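Local coordinates for protein Rep (PDB 3VW4) that initiates replication of plasmid ColE2-P9 by binding and unwinding the origin duplex, the chain here being its DNA-binding domain, at residues R9-L13 with L50-L54; V17-A21 with W35-V39. All coordinates share one frame; numbering follows the deposited sequence.

Both contacts start from helix 7-24, near the N terminus. Residues 9-13, on its early part, reach across to residues 50-54, the loop between helix 32-49 and helix 56-73. Interaction 1 thereby closes a loop of 36 residues, most of them helical. Further along the same helix, residues 17-21 pack on residues 35-39 of helix 32-49. Interaction 2 closes a shorter loop of 13 residues, nested inside the first. The centres of the two contacts lie about 16 Å apart. Together they tie helix 7-24 to helix 32-49 and to the loop after it. All four segments belong to the part of the chain related to the Primase C-terminal 1 family.

Interaction 1 (R9-L13 with L50-L54); sequences RNYHL and LPVPL. With SO4 (sulfate ion), chain G; nucleotides of chain D.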
loop_
_atom_site.group_PDB
_atom_site.type_symbol
_atom_site.label_atom_id
_atom_site.label_comp_id
_atom_site.label_asym_id
_atom_site.label_seq_id
_atom_site.Cartn_x
_atom_site.Cartn_y
_atom_site.Cartn_z
ATOM N N ARG A 9 -11.495 8.574 -23.254
ATOM C CA ARG A 9 -11.801 9.182 -21.989
ATOM C C ARG A 9 -12.247 8.080 -21.035
ATOM O O ARG A 9 -11.864 8.067 -19.839
ATOM C CB ARG A 9 -12.838 10.233 -22.182
ATOM C CG ARG A 9 -12.323 11.404 -22.955
ATOM C CD ARG A 9 -13.494 12.257 -23.337
ATOM N NE ARG A 9 -14.097 11.723 -24.545
ATOM C CZ ARG A 9 -15.171 12.213 -25.176
ATOM N NH1 ARG A 9 -15.837 13.308 -24.738
ATOM N NH2 ARG A 9 -15.572 11.607 -26.285
ATOM N N ASN A 10 -12.979 7.106 -21.563
ATOM C CA ASN A 10 -13.366 5.999 -20.733
ATOM C C ASN A 10 -12.133 5.398 -20.041
ATOM O O ASN A 10 -12.065 5.339 -18.804
ATOM C CB ASN A 10 -14.208 4.981 -21.483
ATOM C CG ASN A 10 -14.723 3.903 -20.570
ATOM O OD1 ASN A 10 -13.918 3.106 -19.989
ATOM N ND2 ASN A 10 -16.044 3.839 -20.415
ATOM N N TYR A 11 -11.162 4.977 -20.826
ATOM C CA TYR A 11 -9.889 4.494 -20.317
ATOM C C TYR A 11 -9.360 5.363 -19.168
ATOM O O TYR A 11 -9.091 4.960 -18.033
ATOM C CB TYR A 11 -8.881 4.465 -21.472
ATOM C CG TYR A 11 -7.519 3.873 -21.163
ATOM C CD1 TYR A 11 -6.506 4.641 -20.560
ATOM C CD2 TYR A 11 -7.223 2.564 -21.494
ATOM C CE1 TYR A 11 -5.258 4.106 -20.265
ATOM C CE2 TYR A 11 -5.983 2.018 -21.196
ATOM C CZ TYR A 11 -5.012 2.786 -20.581
ATOM O OH TYR A 11 -3.771 2.220 -20.337
ATOM N N HIS A 12 -9.222 6.595 -19.490
ATOM C CA HIS A 12 -8.575 7.472 -18.611
ATOM C C HIS A 12 -9.323 7.514 -17.316
ATOM O O HIS A 12 -8.720 7.474 -16.232
ATOM C CB HIS A 12 -8.598 8.809 -19.264
ATOM C CG HIS A 12 -8.135 9.856 -18.387
ATOM N ND1 HIS A 12 -9.009 10.707 -17.729
ATOM C CD2 HIS A 12 -6.859 10.154 -17.956
ATOM C CE1 HIS A 12 -8.290 11.546 -16.970
ATOM N NE2 HIS A 12 -6.968 11.193 -17.104
ATOM N N LEU A 13 -10.637 7.611 -17.388
ATOM C CA LEU A 13 -11.387 7.540 -16.170
ATOM C C LEU A 13 -11.235 6.170 -15.486
ATOM O O LEU A 13 -11.038 6.129 -14.288
ATOM C CB LEU A 13 -12.843 7.877 -16.412
ATOM C CG LEU A 13 -13.409 9.290 -16.289
ATOM C CD1 LEU A 13 -12.462 10.443 -15.997
ATOM C CD2 LEU A 13 -14.180 9.531 -17.536
ATOM N N LEU A 50 -12.346 17.008 -17.621
ATOM C CA LEU A 50 -12.075 16.892 -19.040
ATOM C C LEU A 50 -12.711 18.033 -19.758
ATOM O O LEU A 50 -13.774 18.479 -19.368
ATOM C CB LEU A 50 -12.701 15.626 -19.596
ATOM C CG LEU A 50 -12.138 14.339 -19.041
ATOM C CD1 LEU A 50 -12.954 13.138 -19.500
ATOM C CD2 LEU A 50 -10.661 14.238 -19.401
ATOM N N PRO A 51 -12.091 18.484 -20.843
ATOM C CA PRO A 51 -12.658 19.542 -21.628
ATOM C C PRO A 51 -14.052 19.150 -22.171
ATOM O O PRO A 51 -14.955 20.010 -22.251
ATOM C CB PRO A 51 -11.635 19.704 -22.766
ATOM C CG PRO A 51 -10.372 19.164 -22.235
ATOM C CD PRO A 51 -10.807 18.016 -21.394
ATOM N N VAL A 52 -14.217 17.883 -22.569
ATOM C CA VAL A 52 -15.499 17.416 -23.033
ATOM C C VAL A 52 -15.890 16.219 -22.236
ATOM O O VAL A 52 -15.675 15.100 -22.639
ATOM C CB VAL A 52 -15.545 17.115 -24.536
ATOM C CG1 VAL A 52 -16.981 16.931 -24.960
ATOM C CG2 VAL A 52 -14.961 18.266 -25.343
ATOM N N PRO A 53 -16.514 16.448 -21.088
ATOM C CA PRO A 53 -16.861 15.350 -20.147
ATOM C C PRO A 53 -17.792 14.322 -20.779
ATOM O O PRO A 53 -18.612 14.657 -21.607
ATOM C CB PRO A 53 -17.630 16.070 -19.050
ATOM C CG PRO A 53 -17.328 17.506 -19.265
ATOM C CD PRO A 53 -17.091 17.730 -20.687
ATOM N N LEU A 54 -17.687 13.070 -20.371
ATOM C CA LEU A 54 -18.673 12.052 -20.717
ATOM C C LEU A 54 -20.013 12.297 -20.021
ATOM O O LEU A 54 -20.116 13.079 -19.106
ATOM C CB LEU A 54 -18.151 10.725 -20.274
ATOM C CG LEU A 54 -17.290 10.054 -21.316
ATOM C CD1 LEU A 54 -16.773 10.848 -22.498
ATOM C CD2 LEU A 54 -16.159 9.332 -20.611
HETATM S S SO4 G . -12.835 9.428 -27.135
HETATM O O1 SO4 G . -12.214 8.053 -27.279
HETATM O O2 SO4 G . -14.104 9.665 -27.835
HETATM O O3 SO4 G . -12.958 9.739 -25.627
HETATM O O4 SO4 G . -12.042 10.602 -27.593
ATOM P P DG D 1 -13.967 -6.659 -16.785
ATOM O OP1 DG D 1 -15.074 -6.881 -17.783
ATOM O OP2 DG D 1 -14.256 -6.720 -15.289
ATOM O "O5'" DG D 1 -12.550 -7.315 -17.181
ATOM C "C5'" DG D 1 -11.979 -7.270 -18.507
ATOM C "C4'" DG D 1 -11.064 -6.078 -18.665
ATOM O "O4'" DG D 1 -11.844 -4.879 -18.859
ATOM C "C3'" DG D 1 -10.092 -5.785 -17.519
ATOM O "O3'" DG D 1 -8.760 -5.906 -18.023
ATOM C "C2'" DG D 1 -10.315 -4.315 -17.171
ATOM C "C1'" DG D 1 -11.218 -3.762 -18.252
ATOM N N9 DG D 1 -12.289 -2.897 -17.781
ATOM C C8 DG D 1 -13.288 -3.236 -16.900
ATOM N N7 DG D 1 -14.167 -2.286 -16.729
ATOM C C5 DG D 1 -13.747 -1.275 -17.586
ATOM C C6 DG D 1 -14.271 0.031 -17.797
ATOM O O6 DG D 1 -15.273 0.550 -17.301
ATOM N N1 DG D 1 -13.530 0.735 -18.728
ATOM C C2 DG D 1 -12.405 0.264 -19.357
ATOM N N2 DG D 1 -11.822 1.114 -20.221
ATOM N N3 DG D 1 -11.875 -0.930 -19.136
ATOM C C4 DG D 1 -12.609 -1.651 -18.268
#
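A helix-to-loop contact in the DNA-binding domain of Rep sets Arg9 and Leu13 of helix 7-24 against Leu50, Val52 and Leu54 of the loop before helix 56-73. The polar link is a hydrogen bond from Arg9 NH1 to Val52 O, 2.8 Å long with an N-H...O angle of 152°. The acceptor lies in the guanidinium plane, while the donor is tilted 24° from the carbonyl plane. Leu54 CD1 covers one guanidinium face, 3.4 Å from Arg9 CZ. The Arg9 chain bends at chi3 (-83°), which turns its flat end to the Val52 carbonyl. Its CG rests on Leu50 CD1 at 3.9 Å. Deeper in, Leu13 CD2 meets Leu54 CD2 at 3.7 Å, the two side chains running in opposite directions.

A sulfate, probably from the crystallisation liquor, also lies at the guanidinium edge. Arg9 NH2 donates to its O2 (2.9 Å) and Arg9 N to its O3; the bond modelled from NE to O3 is doubtfully short. In the crystal this anion would probably offset the charge. Asn10 OD1 accepts from N1 (2.7 Å) and N2 (2.9 Å) of DG1 of chain D, and Glu58 holds its ND2. This uses the guanine's pairing edge, consistent with a base freed from its normal pair by origin unwinding. An alanine in place of Arg9 would probably leave Val52 O without this donor and the Leu54 methyl without the flat group it covers. The carbonyl bond and the leucine packing together join helix and loop.

Interaction 2 (V17-A21 with W35-V39); sequences VRKWA and WLDAV. With nucleotides of chain D; nucleotides of chain C.
Val17, Trp20 and Ala21 on helix 7-24 face Trp35 and Val39 on helix 32-49 in an apolar contact. The segment axes stay 12.0 Å apart and run at 134°, so large side chains bridge the gap. The tight part centres on Val39. Its CG2 lies in the plane of the Trp20 ring, at the edge, 3.8 Å from CZ3. Within its own helix the same methyl lies over the rim of one Trp35 face. Val39 CG1 touches Val17 CG1 at 4.0 Å, the two side chains crossing. Ala21 CB touches Trp35 CZ2 at 3.8 Å. Trp35 CG is anti to the backbone N (chi1 -179°), which carries the indole across to Ala21.

The two tryptophans meet more loosely. The six-membered rings of Trp20 and Trp35 are near parallel (11°) but slid apart, with centroids 5.9 Å apart. Trp20 is only partly buried here, as is Ala38, whose O lies near Trp20 CH2. Arg18 leaves its helix away from 35-39, and its NH1 comes within 2.9 Å of O4' of DA2 of chain D. Glu15 and Tyr22 bind the same guanidinium.

Helix 56-73 packs against both helices. Ile66 meets Val17, Arg18 and Ala21, Ala67 touches Trp35, and Thr70 OG1 is hydrogen-bonded to Trp35 NE1. Ile25 and Pro30 from loops also touch Trp35. The contact is thus a buried junction of three helices, with the DNA beside helix 7-24.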
loop_
_atom_site.group_PDB
_atom_site.type_symbol
_atom_site.label_atom_id
_atom_site.label_comp_id
_atom_site.label_asym_id
_atom_site.label_seq_id
_atom_site.Cartn_x
_atom_site.Cartn_y
_atom_site.Cartn_z
ATOM N N VAL A 17 -9.458 6.218 -11.566
ATOM C CA VAL A 17 -10.279 5.831 -10.467
ATOM C C VAL A 17 -9.974 4.396 -9.913
ATOM O O VAL A 17 -10.083 4.147 -8.690
ATOM C CB VAL A 17 -11.764 5.980 -10.877
ATOM C CG1 VAL A 17 -12.710 5.336 -9.893
ATOM C CG2 VAL A 17 -12.114 7.429 -11.046
ATOM N N ARG A 18 -9.622 3.431 -10.768
ATOM C CA ARG A 18 -9.484 2.094 -10.216
ATOM C C ARG A 18 -8.305 2.084 -9.242
ATOM O O ARG A 18 -8.325 1.436 -8.224
ATOM C CB ARG A 18 -9.416 1.025 -11.334
ATOM C CG ARG A 18 -8.053 0.823 -11.984
ATOM C CD ARG A 18 -8.142 -0.224 -13.057
ATOM N NE ARG A 18 -7.010 -0.069 -13.920
ATOM C CZ ARG A 18 -5.853 -0.695 -13.744
ATOM N NH1 ARG A 18 -5.673 -1.539 -12.717
ATOM N NH2 ARG A 18 -4.880 -0.457 -14.588
ATOM N N LYS A 19 -7.309 2.888 -9.546
ATOM C CA LYS A 19 -6.098 2.914 -8.748
ATOM C C LYS A 19 -6.369 3.573 -7.402
ATOM O O LYS A 19 -5.758 3.211 -6.372
ATOM C CB LYS A 19 -4.951 3.634 -9.468
ATOM C CG LYS A 19 -3.867 2.735 -10.095
ATOM C CD LYS A 19 -4.086 2.612 -11.623
ATOM C CE LYS A 19 -2.796 2.784 -12.500
ATOM N NZ LYS A 19 -1.779 1.655 -12.390
ATOM N N TRP A 20 -7.278 4.550 -7.436
ATOM C CA TRP A 20 -7.678 5.292 -6.255
ATOM C C TRP A 20 -8.518 4.379 -5.376
ATOM O O TRP A 20 -8.206 4.199 -4.229
ATOM C CB TRP A 20 -8.420 6.530 -6.684
ATOM C CG TRP A 20 -9.312 7.101 -5.589
ATOM C CD1 TRP A 20 -8.999 8.081 -4.638
ATOM C CD2 TRP A 20 -10.688 6.723 -5.285
ATOM N NE1 TRP A 20 -10.055 8.308 -3.847
ATOM C CE2 TRP A 20 -11.097 7.558 -4.181
ATOM C CE3 TRP A 20 -11.574 5.835 -5.817
ATOM C CZ2 TRP A 20 -12.331 7.475 -3.628
ATOM C CZ3 TRP A 20 -12.837 5.750 -5.256
ATOM C CH2 TRP A 20 -13.194 6.537 -4.139
ATOM N N ALA A 21 -9.573 3.790 -5.923
ATOM C CA ALA A 21 -10.363 2.815 -5.242
ATOM C C ALA A 21 -9.671 1.632 -4.554
ATOM O O ALA A 21 -10.172 1.164 -3.514
ATOM C CB ALA A 21 -11.392 2.282 -6.167
ATOM N N TRP A 35 -20.406 2.439 -1.201
ATOM C CA TRP A 35 -19.216 2.344 -1.994
ATOM C C TRP A 35 -19.559 2.613 -3.447
ATOM O O TRP A 35 -18.831 3.231 -4.185
ATOM C CB TRP A 35 -18.686 0.927 -1.787
ATOM C CG TRP A 35 -17.410 0.653 -2.525
ATOM C CD1 TRP A 35 -17.138 -0.413 -3.375
ATOM C CD2 TRP A 35 -16.170 1.440 -2.449
ATOM N NE1 TRP A 35 -15.848 -0.313 -3.855
ATOM C CE2 TRP A 35 -15.233 0.810 -3.329
ATOM C CE3 TRP A 35 -15.788 2.609 -1.783
ATOM C CZ2 TRP A 35 -14.000 1.318 -3.536
ATOM C CZ3 TRP A 35 -14.508 3.121 -2.006
ATOM C CH2 TRP A 35 -13.644 2.471 -2.853
ATOM N N LEU A 36 -20.723 2.176 -3.876
ATOM C CA LEU A 36 -21.054 2.320 -5.281
ATOM C C LEU A 36 -21.175 3.794 -5.516
ATOM O O LEU A 36 -20.608 4.296 -6.496
ATOM C CB LEU A 36 -22.341 1.649 -5.607
ATOM C CG LEU A 36 -22.635 1.159 -7.000
ATOM C CD1 LEU A 36 -24.129 1.372 -7.250
ATOM C CD2 LEU A 36 -21.776 1.807 -8.082
ATOM N N ASP A 37 -21.887 4.499 -4.625
ATOM C CA ASP A 37 -22.061 5.912 -4.797
ATOM C C ASP A 37 -20.708 6.632 -4.713
ATOM O O ASP A 37 -20.376 7.442 -5.599
ATOM C CB ASP A 37 -23.100 6.429 -3.848
ATOM C CG ASP A 37 -24.539 5.911 -4.185
ATOM O OD1 ASP A 37 -24.815 5.385 -5.384
ATOM O OD2 ASP A 37 -25.461 6.077 -3.233
ATOM N N ALA A 38 -19.874 6.196 -3.772
ATOM C CA ALA A 38 -18.562 6.784 -3.604
ATOM C C ALA A 38 -17.716 6.768 -4.888
ATOM O O ALA A 38 -17.117 7.828 -5.235
ATOM C CB ALA A 38 -17.788 6.188 -2.456
ATOM N N VAL A 39 -17.678 5.630 -5.584
ATOM C CA VAL A 39 -16.779 5.482 -6.677
ATOM C C VAL A 39 -17.302 6.255 -7.891
ATOM O O VAL A 39 -16.567 7.088 -8.483
ATOM C CB VAL A 39 -16.627 4.026 -6.987
ATOM C CG1 VAL A 39 -16.054 3.788 -8.388
ATOM C CG2 VAL A 39 -15.809 3.405 -5.874
ATOM P P DA D 2 -7.726 -6.726 -17.174
ATOM O OP1 DA D 2 -6.559 -6.875 -18.026
ATOM O OP2 DA D 2 -8.572 -7.888 -16.722
ATOM O "O5'" DA D 2 -7.100 -6.017 -15.864
ATOM C "C5'" DA D 2 -6.561 -4.666 -15.844
ATOM C "C4'" DA D 2 -6.151 -4.281 -14.430
ATOM O "O4'" DA D 2 -7.270 -3.797 -13.630
ATOM C "C3'" DA D 2 -5.569 -5.392 -13.570
ATOM O "O3'" DA D 2 -4.902 -4.744 -12.525
ATOM C "C2'" DA D 2 -6.831 -6.041 -13.026
ATOM C "C1'" DA D 2 -7.741 -4.847 -12.777
ATOM N N9 DA D 2 -9.176 -4.997 -13.026
ATOM C C8 DA D 2 -9.866 -5.839 -13.853
ATOM N N7 DA D 2 -11.166 -5.649 -13.837
ATOM C C5 DA D 2 -11.332 -4.558 -12.996
ATOM C C6 DA D 2 -12.462 -3.813 -12.622
ATOM N N6 DA D 2 -13.709 -4.089 -13.023
ATOM N N1 DA D 2 -12.277 -2.785 -11.766
ATOM C C2 DA D 2 -11.045 -2.538 -11.318
ATOM N N3 DA D 2 -9.904 -3.143 -11.620
ATOM C C4 DA D 2 -10.117 -4.147 -12.487
ATOM P P DT C 20 1.987 3.678 -7.874
ATOM O OP1 DT C 20 1.601 3.006 -6.595
ATOM O OP2 DT C 20 0.970 4.485 -8.585
ATOM O "O5'" DT C 20 3.266 4.611 -7.639
ATOM C "C5'" DT C 20 4.050 4.589 -6.411
ATOM C "C4'" DT C 20 3.419 5.442 -5.331
ATOM O "O4'" DT C 20 2.198 6.035 -5.824
ATOM C "C3'" DT C 20 3.021 4.679 -4.070
ATOM O "O3'" DT C 20 4.059 4.802 -3.097
ATOM C "C2'" DT C 20 1.796 5.420 -3.562
ATOM C "C1'" DT C 20 1.308 6.265 -4.742
ATOM N N1 DT C 20 -0.083 5.994 -5.214
ATOM C C2 DT C 20 -0.801 7.047 -5.746
ATOM O O2 DT C 20 -0.342 8.174 -5.872
ATOM N N3 DT C 20 -2.081 6.727 -6.140
ATOM C C4 DT C 20 -2.702 5.491 -6.053
ATOM O O4 DT C 20 -3.854 5.356 -6.456
ATOM C C5 DT C 20 -1.892 4.432 -5.481
ATOM C C7 DT C 20 -2.477 3.059 -5.344
ATOM C C6 DT C 20 -0.640 4.733 -5.099
#